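Local coordinates for CBS domain-containing protein (Listeria monocytogenes, PDB 6XNU), which binds the second messenger c-di-AMP, probably through its CBS domains, and takes part in controlling (p)ppGpp and c-di-AMP levels in the cell, at residues H121-H126 and V142-V147; K111-N116 and V129-S134; A38-G43 and S59-L64; G72-A77 and E100-T105. All coordinates share one frame; numbering follows the deposited sequence.

How the interactions relate
The four contacts fall into two pairs, one in each half of a tandem CBS fold. Interactions 3 and 4, with centres about 8 Å apart, share the sheet of strands 60-64 and 70-75: Val63 N probably bonds to Gly72 O (2.7 Å), and Glu100 OE1 takes Gly43 N. Interactions 1 and 2, about 13 Å apart between centres, meet on strands 128-132 and 138-143, where Val142 O lies 2.9 Å from Val129 N. The halves touch where Cys130 SG of interaction 2 packs on Leu73 CD2 of interaction 4 (4.0 Å). Interactions 1 and 4 lie on opposite sides of the chain's centre, and both touch the second subunit. As in relatives, c-di-AMP probably binds between paired motifs.

Interaction 1: residues H121-H126 and V142-V147; sequences HLLVDH and VTRRVV
Leu123, late in helix 116-125, and Arg144, where strand 138-143 gives way to helix 145-161, bring the two backbones closest, with their CA atoms 6.1 Å apart. The extended Arg144 chain reaches the carbonyls of Leu123 and Val124. Its NE donates to Leu123 O at 2.7 Å in an almost straight bond (174° at the hydrogen), with the oxygen in the guanidinium plane and NE nearly along the C=O axis. NH2 reaches Val124 O at 2.8 Å, a more bent bond that approaches from above that carbonyl's plane, and adds a weak second bond to Leu123 O. The His126 backbone lies over one face of the guanidinium. Leu123 CD1 meets Val147 CG2 at 4.0 Å, the two side chains crossing obliquely, and sits 3.8 Å from Thr143 O. CD2 of the same leucine lies near Val142 O, while Val129 also packs on Leu123. Thr143 OG1 accepts from Arg145 N, capping the turn into helix 145-161. Asp125 forms a salt bridge with Arg145 of the second subunit, and Arg144 packs on Arg144 of that subunit, so this corner belongs to the dimer interface. A positive guanidinium set against two carbonyl oxygens late in a helix is probably favoured by the helix dipole, which may offset the like charge across the interface, and bonding through both NE and NH2 restricts its rotation.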
loop_
_atom_site.group_PDB
_atom_site.type_symbol
_atom_site.label_atom_id
_atom_site.label_comp_id
_atom_site.label_asym_id
_atom_site.label_seq_id
_atom_site.Cartn_x
_atom_site.Cartn_y
_atom_site.Cartn_z
ATOM N N HIS A 121 -11.178 0.223 -15.045
ATOM C CA HIS A 121 -9.938 0.303 -15.808
ATOM C C HIS A 121 -8.838 1.018 -15.026
ATOM O O HIS A 121 -7.676 0.592 -15.040
ATOM C CB HIS A 121 -10.205 1.016 -17.135
ATOM C CG HIS A 121 -8.980 1.230 -17.967
ATOM N ND1 HIS A 121 -8.376 0.214 -18.676
ATOM C CD2 HIS A 121 -8.248 2.344 -18.208
ATOM C CE1 HIS A 121 -7.324 0.692 -19.316
ATOM N NE2 HIS A 121 -7.225 1.982 -19.050
ATOM N N LEU A 122 -9.175 2.124 -14.357
ATOM C CA LEU A 122 -8.174 2.838 -13.565
ATOM C C LEU A 122 -7.669 1.978 -12.412
ATOM O O LEU A 122 -6.480 2.021 -12.064
ATOM C CB LEU A 122 -8.759 4.145 -13.038
ATOM C CG LEU A 122 -9.025 5.210 -14.100
ATOM C CD1 LEU A 122 -9.713 6.405 -13.479
ATOM C CD2 LEU A 122 -7.724 5.621 -14.770
ATOM N N LEU A 123 -8.558 1.186 -11.811
ATOM C CA LEU A 123 -8.185 0.380 -10.659
ATOM C C LEU A 123 -7.246 -0.763 -11.025
ATOM O O LEU A 123 -6.709 -1.409 -10.120
ATOM C CB LEU A 123 -9.446 -0.151 -9.963
ATOM C CG LEU A 123 -10.260 0.944 -9.258
ATOM C CD1 LEU A 123 -11.631 0.432 -8.818
ATOM C CD2 LEU A 123 -9.486 1.523 -8.078
ATOM N N VAL A 124 -7.019 -1.009 -12.318
ATOM C CA VAL A 124 -6.038 -2.013 -12.721
ATOM C C VAL A 124 -4.638 -1.606 -12.275
ATOM O O VAL A 124 -3.906 -2.392 -11.664
ATOM C CB VAL A 124 -6.102 -2.241 -14.239
ATOM C CG1 VAL A 124 -4.930 -3.095 -14.696
ATOM C CG2 VAL A 124 -7.419 -2.898 -14.601
ATOM N N ASP A 125 -4.236 -0.374 -12.573
ATOM C CA ASP A 125 -2.894 0.067 -12.226
ATOM C C ASP A 125 -2.883 1.022 -11.043
ATOM O O ASP A 125 -1.830 1.582 -10.715
ATOM C CB ASP A 125 -2.216 0.700 -13.440
ATOM C CG ASP A 125 -1.827 -0.330 -14.486
ATOM O OD1 ASP A 125 -1.301 -1.401 -14.113
ATOM O OD2 ASP A 125 -2.058 -0.074 -15.684
ATOM N N HIS A 126 -4.027 1.214 -10.386
ATOM C CA HIS A 126 -4.095 2.083 -9.221
ATOM C C HIS A 126 -4.891 1.410 -8.109
ATOM O O HIS A 126 -6.071 1.082 -8.291
ATOM C CB HIS A 126 -4.711 3.432 -9.595
ATOM C CG HIS A 126 -3.999 4.120 -10.716
ATOM N ND1 HIS A 126 -4.391 3.998 -12.033
ATOM C CD2 HIS A 126 -2.907 4.921 -10.718
ATOM C CE1 HIS A 126 -3.574 4.700 -12.798
ATOM N NE2 HIS A 126 -2.664 5.268 -12.025
ATOM N N VAL A 142 -12.016 5.793 -4.154
ATOM C CA VAL A 142 -12.554 4.482 -4.503
ATOM C C VAL A 142 -11.379 3.516 -4.540
ATOM O O VAL A 142 -10.331 3.846 -5.103
ATOM C CB VAL A 142 -13.289 4.523 -5.857
ATOM C CG1 VAL A 142 -13.741 3.134 -6.261
ATOM C CG2 VAL A 142 -14.480 5.460 -5.781
ATOM N N THR A 143 -11.530 2.332 -3.932
ATOM C CA THR A 143 -10.434 1.373 -3.894
ATOM C C THR A 143 -10.816 0.089 -4.623
ATOM O O THR A 143 -11.955 -0.110 -5.055
ATOM C CB THR A 143 -9.991 1.048 -2.451
ATOM O OG1 THR A 143 -10.833 0.036 -1.871
ATOM C CG2 THR A 143 -10.014 2.309 -1.571
ATOM N N ARG A 144 -9.822 -0.791 -4.751
ATOM C CA ARG A 144 -10.033 -2.067 -5.430
ATOM C C ARG A 144 -10.963 -2.991 -4.664
ATOM O O ARG A 144 -11.528 -3.925 -5.262
ATOM C CB ARG A 144 -8.698 -2.770 -5.620
ATOM C CG ARG A 144 -7.877 -2.262 -6.765
ATOM C CD ARG A 144 -6.541 -2.968 -6.742
ATOM N NE ARG A 144 -5.687 -2.583 -7.861
ATOM C CZ ARG A 144 -4.369 -2.725 -7.855
ATOM N NH1 ARG A 144 -3.776 -3.237 -6.786
ATOM N NH2 ARG A 144 -3.650 -2.371 -8.911
ATOM N N ARG A 145 -11.143 -2.764 -3.360
ATOM C CA ARG A 145 -11.871 -3.728 -2.539
ATOM C C ARG A 145 -13.299 -3.935 -3.034
ATOM O O ARG A 145 -13.805 -5.063 -3.006
ATOM C CB ARG A 145 -11.877 -3.282 -1.079
ATOM C CG ARG A 145 -12.676 -4.203 -0.173
ATOM C CD ARG A 145 -12.320 -3.939 1.274
ATOM N NE ARG A 145 -12.965 -4.879 2.186
ATOM C CZ ARG A 145 -14.181 -4.711 2.684
ATOM N NH1 ARG A 145 -14.891 -3.637 2.356
ATOM N NH2 ARG A 145 -14.688 -5.619 3.509
ATOM N N VAL A 146 -13.972 -2.867 -3.487
ATOM C CA VAL A 146 -15.360 -3.022 -3.924
ATOM C C VAL A 146 -15.438 -3.993 -5.100
ATOM O O VAL A 146 -16.379 -4.787 -5.200
ATOM C CB VAL A 146 -15.990 -1.652 -4.272
ATOM C CG1 VAL A 146 -15.242 -0.962 -5.407
ATOM C CG2 VAL A 146 -17.458 -1.829 -4.641
ATOM N N VAL A 147 -14.443 -3.967 -5.989
ATOM C CA VAL A 147 -14.473 -4.871 -7.140
ATOM C C VAL A 147 -14.223 -6.302 -6.686
ATOM O O VAL A 147 -14.872 -7.245 -7.163
ATOM C CB VAL A 147 -13.452 -4.428 -8.203
ATOM C CG1 VAL A 147 -13.453 -5.409 -9.383
ATOM C CG2 VAL A 147 -13.761 -2.982 -8.683
#

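Interaction 2: residues K111-N116 and V129-S134; sequences KDFNNN and VCVVDS
Lys111 lies across Val132, its CG and CD both 4.0 Å from Val132 CG2. The valine's chi1 of -57° puts CG1 anti to the carbonyl carbon and so leaves CG2 between the backbone N and that carbon. The lysine chain bends at chi2 and chi3 and runs on past the strand end, with CD 4.0 Å from Asp133 O. The backbones meet as well, through a CA-H...O contact, Lys111 CA to Val132 O at 3.4 Å and 162° at the hydrogen. This is the edge of the second CBS motif's sheet: strand 109-110 pairs in parallel with strand 128-132, Val132 and Cys130 making backbone bonds to Ile110, and the loop leaving it passes Val131 and Val132 before the chain enters helix 116-125. Val131, one residue earlier in the strand, offers CG2 to Phe113 CZ at 4.1 Å. The two side chains cross at about a right angle, and the contact is made by CZ, the far end of the ring. Phe113 is enclosed further by Val142, Ile119 and Leu27. An Asx turn shapes the loop around this ring: Asp112 OD1 accepts from Asn114 N at 2.9 Å through its anti lone pair, while Asn115 caps the helix that follows through Arg118 N.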
loop_
_atom_site.group_PDB
_atom_site.type_symbol
_atom_site.label_atom_id
_atom_site.label_comp_id
_atom_site.label_asym_id
_atom_site.label_seq_id
_atom_site.Cartn_x
_atom_site.Cartn_y
_atom_site.Cartn_z
ATOM N N LYS A 111 -14.471 11.994 -11.553
ATOM C CA LYS A 111 -15.311 13.165 -11.357
ATOM C C LYS A 111 -16.793 12.830 -11.311
ATOM O O LYS A 111 -17.604 13.707 -10.990
ATOM C CB LYS A 111 -15.042 14.202 -12.459
ATOM C CG LYS A 111 -13.605 14.708 -12.477
ATOM C CD LYS A 111 -13.552 16.211 -12.657
ATOM C CE LYS A 111 -12.337 16.633 -13.464
ATOM N NZ LYS A 111 -12.367 18.089 -13.767
ATOM N N ASP A 112 -17.160 11.589 -11.607
ATOM C CA ASP A 112 -18.539 11.131 -11.618
ATOM C C ASP A 112 -18.517 9.614 -11.667
ATOM O O ASP A 112 -17.492 9.002 -11.987
ATOM C CB ASP A 112 -19.316 11.686 -12.816
ATOM C CG ASP A 112 -18.727 11.237 -14.137
ATOM O OD1 ASP A 112 -19.034 10.109 -14.575
ATOM O OD2 ASP A 112 -17.939 12.010 -14.729
ATOM N N PHE A 113 -19.662 9.018 -11.357
ATOM C CA PHE A 113 -19.822 7.572 -11.393
ATOM C C PHE A 113 -20.683 7.122 -12.567
ATOM O O PHE A 113 -21.325 6.070 -12.511
ATOM C CB PHE A 113 -20.397 7.077 -10.071
ATOM C CG PHE A 113 -19.415 7.157 -8.940
ATOM C CD1 PHE A 113 -19.354 8.283 -8.137
ATOM C CD2 PHE A 113 -18.523 6.121 -8.709
ATOM C CE1 PHE A 113 -18.432 8.362 -7.100
ATOM C CE2 PHE A 113 -17.595 6.198 -7.679
ATOM C CZ PHE A 113 -17.554 7.317 -6.877
ATOM N N ASN A 114 -20.688 7.903 -13.648
ATOM C CA ASN A 114 -21.506 7.571 -14.808
ATOM C C ASN A 114 -20.900 6.478 -15.677
ATOM O O ASN A 114 -21.599 5.952 -16.551
ATOM C CB ASN A 114 -21.744 8.822 -15.658
ATOM C CG ASN A 114 -22.519 9.888 -14.919
ATOM O OD1 ASN A 114 -23.282 9.591 -14.001
ATOM N ND2 ASN A 114 -22.331 11.142 -15.317
ATOM N N ASN A 115 -19.634 6.124 -15.468
ATOM C CA ASN A 115 -18.932 5.164 -16.317
ATOM C C ASN A 115 -18.244 4.140 -15.418
ATOM O O ASN A 115 -17.131 4.378 -14.941
ATOM C CB ASN A 115 -17.923 5.867 -17.219
ATOM C CG ASN A 115 -17.434 4.982 -18.346
ATOM O OD1 ASN A 115 -17.070 3.823 -18.131
ATOM N ND2 ASN A 115 -17.441 5.516 -19.564
ATOM N N ASN A 116 -18.905 3.001 -15.199
ATOM C CA ASN A 116 -18.311 1.952 -14.373
ATOM C C ASN A 116 -17.008 1.441 -14.975
ATOM O O ASN A 116 -16.058 1.137 -14.242
ATOM C CB ASN A 116 -19.293 0.792 -14.199
ATOM C CG ASN A 116 -20.431 1.118 -13.248
ATOM O OD1 ASN A 116 -20.303 1.976 -12.374
ATOM N ND2 ASN A 116 -21.558 0.429 -13.417
ATOM N N VAL A 129 -8.308 5.388 -6.402
ATOM C CA VAL A 129 -8.400 6.575 -7.242
ATOM C C VAL A 129 -9.193 7.637 -6.503
ATOM O O VAL A 129 -10.248 7.354 -5.931
ATOM C CB VAL A 129 -9.036 6.265 -8.607
ATOM C CG1 VAL A 129 -9.131 7.542 -9.444
ATOM C CG2 VAL A 129 -8.199 5.240 -9.337
ATOM N N CYS A 130 -8.695 8.866 -6.552
ATOM C CA CYS A 130 -9.324 9.966 -5.843
ATOM C C CYS A 130 -10.577 10.430 -6.583
ATOM O O CYS A 130 -10.613 10.431 -7.816
ATOM C CB CYS A 130 -8.334 11.110 -5.745
ATOM S SG CYS A 130 -7.031 10.798 -4.525
ATOM N N VAL A 131 -11.602 10.820 -5.820
ATOM C CA VAL A 131 -12.830 11.418 -6.350
ATOM C C VAL A 131 -12.787 12.914 -6.067
ATOM O O VAL A 131 -12.475 13.331 -4.946
ATOM C CB VAL A 131 -14.086 10.788 -5.724
ATOM C CG1 VAL A 131 -15.351 11.386 -6.323
ATOM C CG2 VAL A 131 -14.083 9.269 -5.914
ATOM N N VAL A 132 -13.079 13.726 -7.089
ATOM C CA VAL A 132 -13.080 15.179 -6.951
ATOM C C VAL A 132 -14.315 15.708 -7.653
ATOM O O VAL A 132 -14.906 15.037 -8.500
ATOM C CB VAL A 132 -11.813 15.859 -7.538
ATOM C CG1 VAL A 132 -10.524 15.296 -6.899
ATOM C CG2 VAL A 132 -11.777 15.725 -9.051
ATOM N N ASP A 133 -14.716 16.915 -7.286
ATOM C CA ASP A 133 -15.830 17.516 -8.009
ATOM C C ASP A 133 -15.257 18.377 -9.142
ATOM O O ASP A 133 -14.048 18.388 -9.390
ATOM C CB ASP A 133 -16.752 18.236 -7.022
ATOM C CG ASP A 133 -16.255 19.588 -6.632
ATOM O OD1 ASP A 133 -15.099 19.897 -6.947
ATOM O OD2 ASP A 133 -17.031 20.354 -6.019
ATOM N N SER A 134 -16.113 19.117 -9.856
ATOM C CA SER A 134 -15.627 19.781 -11.062
ATOM C C SER A 134 -14.578 20.856 -10.779
ATOM O O SER A 134 -13.796 21.179 -11.679
ATOM C CB SER A 134 -16.797 20.378 -11.848
ATOM O OG SER A 134 -17.765 20.949 -10.984
#

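Interaction 3: residues A38-G43 and S59-L64; sequences AHVQLG and SVIPVL
Leu64 sets a methyl squarely over the ring of His39, with CD1 3.7 Å from the ring centroid and only 11° off its normal, a CH-pi contact made at the face. The imidazole is carried there by a chi1 of 69°, which places CG between the backbone N and the carbonyl carbon, and the two side chains cross at about a right angle. Next to it, His39 CB rests on Pro62 CG at 4.0 Å. Val40 and Val63 point to the other side of the sheet, where their CG2 methyls meet at 3.6 Å, and Val40 CG1 turns to Ile61 CD1. Leu42 CD2 closes on Val63 CG1, again at roughly a right angle. These side chains are kept in step by a parallel ladder. Val40 N donates to Pro62 O, Leu64 N to Val40 O and Leu42 N to Leu64 O, the last two at 2.9 Å, and CA-H...O contacts such as Gln41 CA to Leu64 O (3.2 Å) run between them. Ala38 O, against Pro62 CD and Ile61 CB, is buried by the contact and has no polar partner in the model. Farther out, Val52 and Cys56 of helix 46-56 pack on Ala38 and Ile61, Val99 packs on Val40 and Val63, and strand 70-75 bonds to the other edge of strand 60-64. Strand 40-41, helix 46-56 and strand 60-64 make a beta-alpha-beta crossover with parallel strands, the first part of the beta-alpha-beta-beta-alpha CBS motif, completed by strand 70-75 and helix 76-82.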
loop_
_atom_site.group_PDB
_atom_site.type_symbol
_atom_site.label_atom_id
_atom_site.label_comp_id
_atom_site.label_asym_id
_atom_site.label_seq_id
_atom_site.Cartn_x
_atom_site.Cartn_y
_atom_site.Cartn_z
ATOM N N ALA A 38 -6.852 10.431 5.640
ATOM C CA ALA A 38 -5.891 11.431 6.078
ATOM C C ALA A 38 -5.301 12.150 4.873
ATOM O O ALA A 38 -5.221 11.600 3.768
ATOM C CB ALA A 38 -4.781 10.787 6.903
ATOM N N HIS A 39 -4.919 13.411 5.084
ATOM C CA HIS A 39 -4.274 14.192 4.040
ATOM C C HIS A 39 -3.213 15.084 4.663
ATOM O O HIS A 39 -3.160 15.267 5.881
ATOM C CB HIS A 39 -5.285 15.045 3.245
ATOM C CG HIS A 39 -5.891 16.171 4.027
ATOM N ND1 HIS A 39 -7.133 16.082 4.619
ATOM C CD2 HIS A 39 -5.437 17.419 4.295
ATOM C CE1 HIS A 39 -7.416 17.226 5.222
ATOM N NE2 HIS A 39 -6.403 18.056 5.040
ATOM N N VAL A 40 -2.361 15.638 3.805
ATOM C CA VAL A 40 -1.469 16.720 4.188
ATOM C C VAL A 40 -1.790 17.921 3.302
ATOM O O VAL A 40 -2.548 17.823 2.332
ATOM C CB VAL A 40 0.016 16.326 4.076
ATOM C CG1 VAL A 40 0.366 15.327 5.159
ATOM C CG2 VAL A 40 0.300 15.738 2.707
ATOM N N GLN A 41 -1.209 19.064 3.655
ATOM C CA GLN A 41 -1.460 20.324 2.969
ATOM C C GLN A 41 -0.185 20.820 2.301
ATOM O O GLN A 41 0.918 20.595 2.809
ATOM C CB GLN A 41 -1.954 21.407 3.944
ATOM C CG GLN A 41 -3.204 21.062 4.729
ATOM C CD GLN A 41 -3.371 21.959 5.942
ATOM O OE1 GLN A 41 -4.484 22.208 6.403
ATOM N NE2 GLN A 41 -2.253 22.455 6.464
ATOM N N LEU A 42 -0.336 21.514 1.166
ATOM C CA LEU A 42 0.807 22.218 0.592
ATOM C C LEU A 42 1.491 23.053 1.666
ATOM O O LEU A 42 0.833 23.713 2.478
ATOM C CB LEU A 42 0.374 23.126 -0.564
ATOM C CG LEU A 42 -0.271 22.476 -1.780
ATOM C CD1 LEU A 42 -0.841 23.536 -2.721
ATOM C CD2 LEU A 42 0.719 21.583 -2.515
ATOM N N GLY A 43 2.816 23.018 1.675
ATOM C CA GLY A 43 3.584 23.739 2.663
ATOM C C GLY A 43 3.907 22.959 3.919
ATOM O O GLY A 43 4.801 23.368 4.671
ATOM N N SER A 59 -1.008 3.871 2.823
ATOM C CA SER A 59 0.381 4.009 2.390
ATOM C C SER A 59 0.597 5.199 1.457
ATOM O O SER A 59 1.735 5.658 1.308
ATOM C CB SER A 59 0.860 2.718 1.721
ATOM O OG SER A 59 0.305 2.558 0.438
ATOM N N VAL A 60 -0.460 5.695 0.826
ATOM C CA VAL A 60 -0.421 6.885 -0.018
ATOM C C VAL A 60 -1.578 7.772 0.408
ATOM O O VAL A 60 -2.698 7.277 0.574
ATOM C CB VAL A 60 -0.543 6.534 -1.514
ATOM C CG1 VAL A 60 -0.564 7.798 -2.364
ATOM C CG2 VAL A 60 0.582 5.609 -1.959
ATOM N N ILE A 61 -1.316 9.071 0.581
ATOM C CA ILE A 61 -2.373 9.994 1.005
ATOM C C ILE A 61 -2.418 11.205 0.089
ATOM O O ILE A 61 -1.411 11.564 -0.538
ATOM C CB ILE A 61 -2.203 10.440 2.468
ATOM C CG1 ILE A 61 -0.870 11.168 2.686
ATOM C CG2 ILE A 61 -2.359 9.253 3.421
ATOM C CD1 ILE A 61 -0.660 11.691 4.113
ATOM N N PRO A 62 -3.564 11.864 -0.009
ATOM C CA PRO A 62 -3.667 13.053 -0.859
ATOM C C PRO A 62 -2.992 14.260 -0.234
ATOM O O PRO A 62 -2.874 14.386 0.989
ATOM C CB PRO A 62 -5.181 13.265 -0.983
ATOM C CG PRO A 62 -5.769 12.559 0.200
ATOM C CD PRO A 62 -4.880 11.366 0.428
ATOM N N VAL A 63 -2.546 15.156 -1.108
ATOM C CA VAL A 63 -2.037 16.463 -0.719
ATOM C C VAL A 63 -3.039 17.495 -1.217
ATOM O O VAL A 63 -3.336 17.540 -2.415
ATOM C CB VAL A 63 -0.639 16.726 -1.298
ATOM C CG1 VAL A 63 -0.130 18.062 -0.827
ATOM C CG2 VAL A 63 0.329 15.621 -0.903
ATOM N N LEU A 64 -3.578 18.291 -0.297
ATOM C CA LEU A 64 -4.605 19.281 -0.584
ATOM C C LEU A 64 -4.055 20.686 -0.390
ATOM O O LEU A 64 -3.025 20.887 0.257
ATOM C CB LEU A 64 -5.820 19.091 0.329
ATOM C CG LEU A 64 -6.410 17.680 0.387
ATOM C CD1 LEU A 64 -7.674 17.702 1.247
ATOM C CD2 LEU A 64 -6.681 17.166 -1.009
#

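Interaction 4: residues G72-A77 and E100-T105; sequences GLISAA and EDVMQT
Leu73 O takes the N-H of Gln104 at 2.8 Å, and Leu73 N returns a bond to Gln104 O at 3.0 Å. The pair is a single antiparallel bridge of the hydrogen-bonded type, by which the segment after helix 99-102 is fastened to the outer strand, 70-75, of the first CBS sheet. Beside it, the side chains of Leu73 and Gln104 run together in the same direction, with Leu73 CD1 3.7 Å from the amide NE2. Gly72 lets the other segment come close: its CA lies 3.2 Å from Gln104 O and, with no side chain in the way, 3.8 Å from Met103 SD. The Met103 chain starts between the backbone N and the carbonyl carbon (chi1 69°) and is extended beyond CG, while its CB sits near Leu73 O. Leu42 of the loop after strand 40-41 and Val63 of strand 60-64 pack on this methionine. Farther along the strand, Ser75 OG N-caps helix 76-82 by accepting from Met78 N. In Ile74, chi1 of -166° sets CG1 anti to the backbone N, and chi2 of 171° carries CD1 on to Val102, where it ends 3.6 Å from Val102 CG2.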
loop_
_atom_site.group_PDB
_atom_site.type_symbol
_atom_site.label_atom_id
_atom_site.label_comp_id
_atom_site.label_asym_id
_atom_site.label_seq_id
_atom_site.Cartn_x
_atom_site.Cartn_y
_atom_site.Cartn_z
ATOM N N GLY A 72 -1.891 16.481 -5.179
ATOM C CA GLY A 72 -0.876 15.456 -5.334
ATOM C C GLY A 72 -1.133 14.289 -4.410
ATOM O O GLY A 72 -2.088 14.280 -3.628
ATOM N N LEU A 73 -0.260 13.295 -4.532
ATOM C CA LEU A 73 -0.266 12.089 -3.716
ATOM C C LEU A 73 1.133 11.909 -3.164
ATOM O O LEU A 73 2.115 12.177 -3.864
ATOM C CB LEU A 73 -0.672 10.857 -4.529
ATOM C CG LEU A 73 -2.080 10.836 -5.134
ATOM C CD1 LEU A 73 -2.226 9.666 -6.089
ATOM C CD2 LEU A 73 -3.109 10.766 -4.017
ATOM N N ILE A 74 1.231 11.484 -1.905
ATOM C CA ILE A 74 2.530 11.340 -1.264
ATOM C C ILE A 74 2.577 10.047 -0.459
ATOM O O ILE A 74 1.578 9.604 0.116
ATOM C CB ILE A 74 2.871 12.573 -0.387
ATOM C CG1 ILE A 74 4.350 12.583 0.010
ATOM C CG2 ILE A 74 1.967 12.645 0.841
ATOM C CD1 ILE A 74 4.770 13.890 0.690
ATOM N N SER A 75 3.761 9.437 -0.437
ATOM C CA SER A 75 4.004 8.196 0.285
ATOM C C SER A 75 5.315 8.300 1.048
ATOM O O SER A 75 6.141 9.179 0.802
ATOM C CB SER A 75 4.080 7.004 -0.662
ATOM O OG SER A 75 5.263 7.087 -1.442
ATOM N N ALA A 76 5.518 7.354 1.968
ATOM C CA ALA A 76 6.786 7.290 2.684
ATOM C C ALA A 76 7.959 7.040 1.744
ATOM O O ALA A 76 9.057 7.563 1.979
ATOM C CB ALA A 76 6.735 6.202 3.756
ATOM N N ALA A 77 7.757 6.260 0.677
ATOM C CA ALA A 77 8.861 5.988 -0.238
ATOM C C ALA A 77 9.284 7.253 -0.972
ATOM O O ALA A 77 10.479 7.489 -1.173
ATOM C CB ALA A 77 8.478 4.898 -1.235
ATOM N N GLU A 100 5.022 19.381 -1.356
ATOM C CA GLU A 100 4.876 19.604 -2.789
ATOM C C GLU A 100 6.185 19.372 -3.534
ATOM O O GLU A 100 6.163 19.179 -4.757
ATOM C CB GLU A 100 4.350 21.015 -3.052
ATOM C CG GLU A 100 5.252 22.105 -2.508
ATOM C CD GLU A 100 4.835 22.590 -1.130
ATOM O OE1 GLU A 100 4.247 21.811 -0.348
ATOM O OE2 GLU A 100 5.106 23.768 -0.821
ATOM N N ASP A 101 7.309 19.357 -2.810
ATOM C CA ASP A 101 8.617 19.104 -3.413
ATOM C C ASP A 101 8.764 17.662 -3.875
ATOM O O ASP A 101 9.512 17.394 -4.822
ATOM C CB ASP A 101 9.747 19.427 -2.425
ATOM C CG ASP A 101 9.828 20.911 -2.056
ATOM O OD1 ASP A 101 9.381 21.764 -2.856
ATOM O OD2 ASP A 101 10.360 21.211 -0.958
ATOM N N VAL A 102 8.081 16.717 -3.226
ATOM C CA VAL A 102 8.272 15.303 -3.512
ATOM C C VAL A 102 7.001 14.600 -3.964
ATOM O O VAL A 102 7.086 13.471 -4.465
ATOM C CB VAL A 102 8.877 14.552 -2.303
ATOM C CG1 VAL A 102 10.034 15.339 -1.714
ATOM C CG2 VAL A 102 7.821 14.283 -1.250
ATOM N N MET A 103 5.835 15.215 -3.812
ATOM C CA MET A 103 4.586 14.532 -4.118
ATOM C C MET A 103 4.467 14.214 -5.607
ATOM O O MET A 103 5.049 14.889 -6.463
ATOM C CB MET A 103 3.400 15.387 -3.684
ATOM C CG MET A 103 3.235 16.636 -4.526
ATOM S SD MET A 103 1.893 17.668 -3.931
ATOM C CE MET A 103 1.952 19.038 -5.087
ATOM N N GLN A 104 3.689 13.179 -5.906
ATOM C CA GLN A 104 3.361 12.810 -7.277
ATOM C C GLN A 104 2.234 13.706 -7.782
ATOM O O GLN A 104 1.179 13.805 -7.145
ATOM C CB GLN A 104 2.965 11.336 -7.327
ATOM C CG GLN A 104 2.072 10.914 -8.483
ATOM C CD GLN A 104 1.763 9.430 -8.429
ATOM O OE1 GLN A 104 2.666 8.607 -8.265
ATOM N NE2 GLN A 104 0.485 9.077 -8.546
ATOM N N THR A 105 2.458 14.379 -8.909
ATOM C CA THR A 105 1.454 15.261 -9.487
ATOM C C THR A 105 0.752 14.641 -10.683
ATOM O O THR A 105 -0.163 15.256 -11.239
ATOM C CB THR A 105 2.096 16.584 -9.900
ATOM O OG1 THR A 105 3.175 16.310 -10.797
ATOM C CG2 THR A 105 2.626 17.331 -8.681
#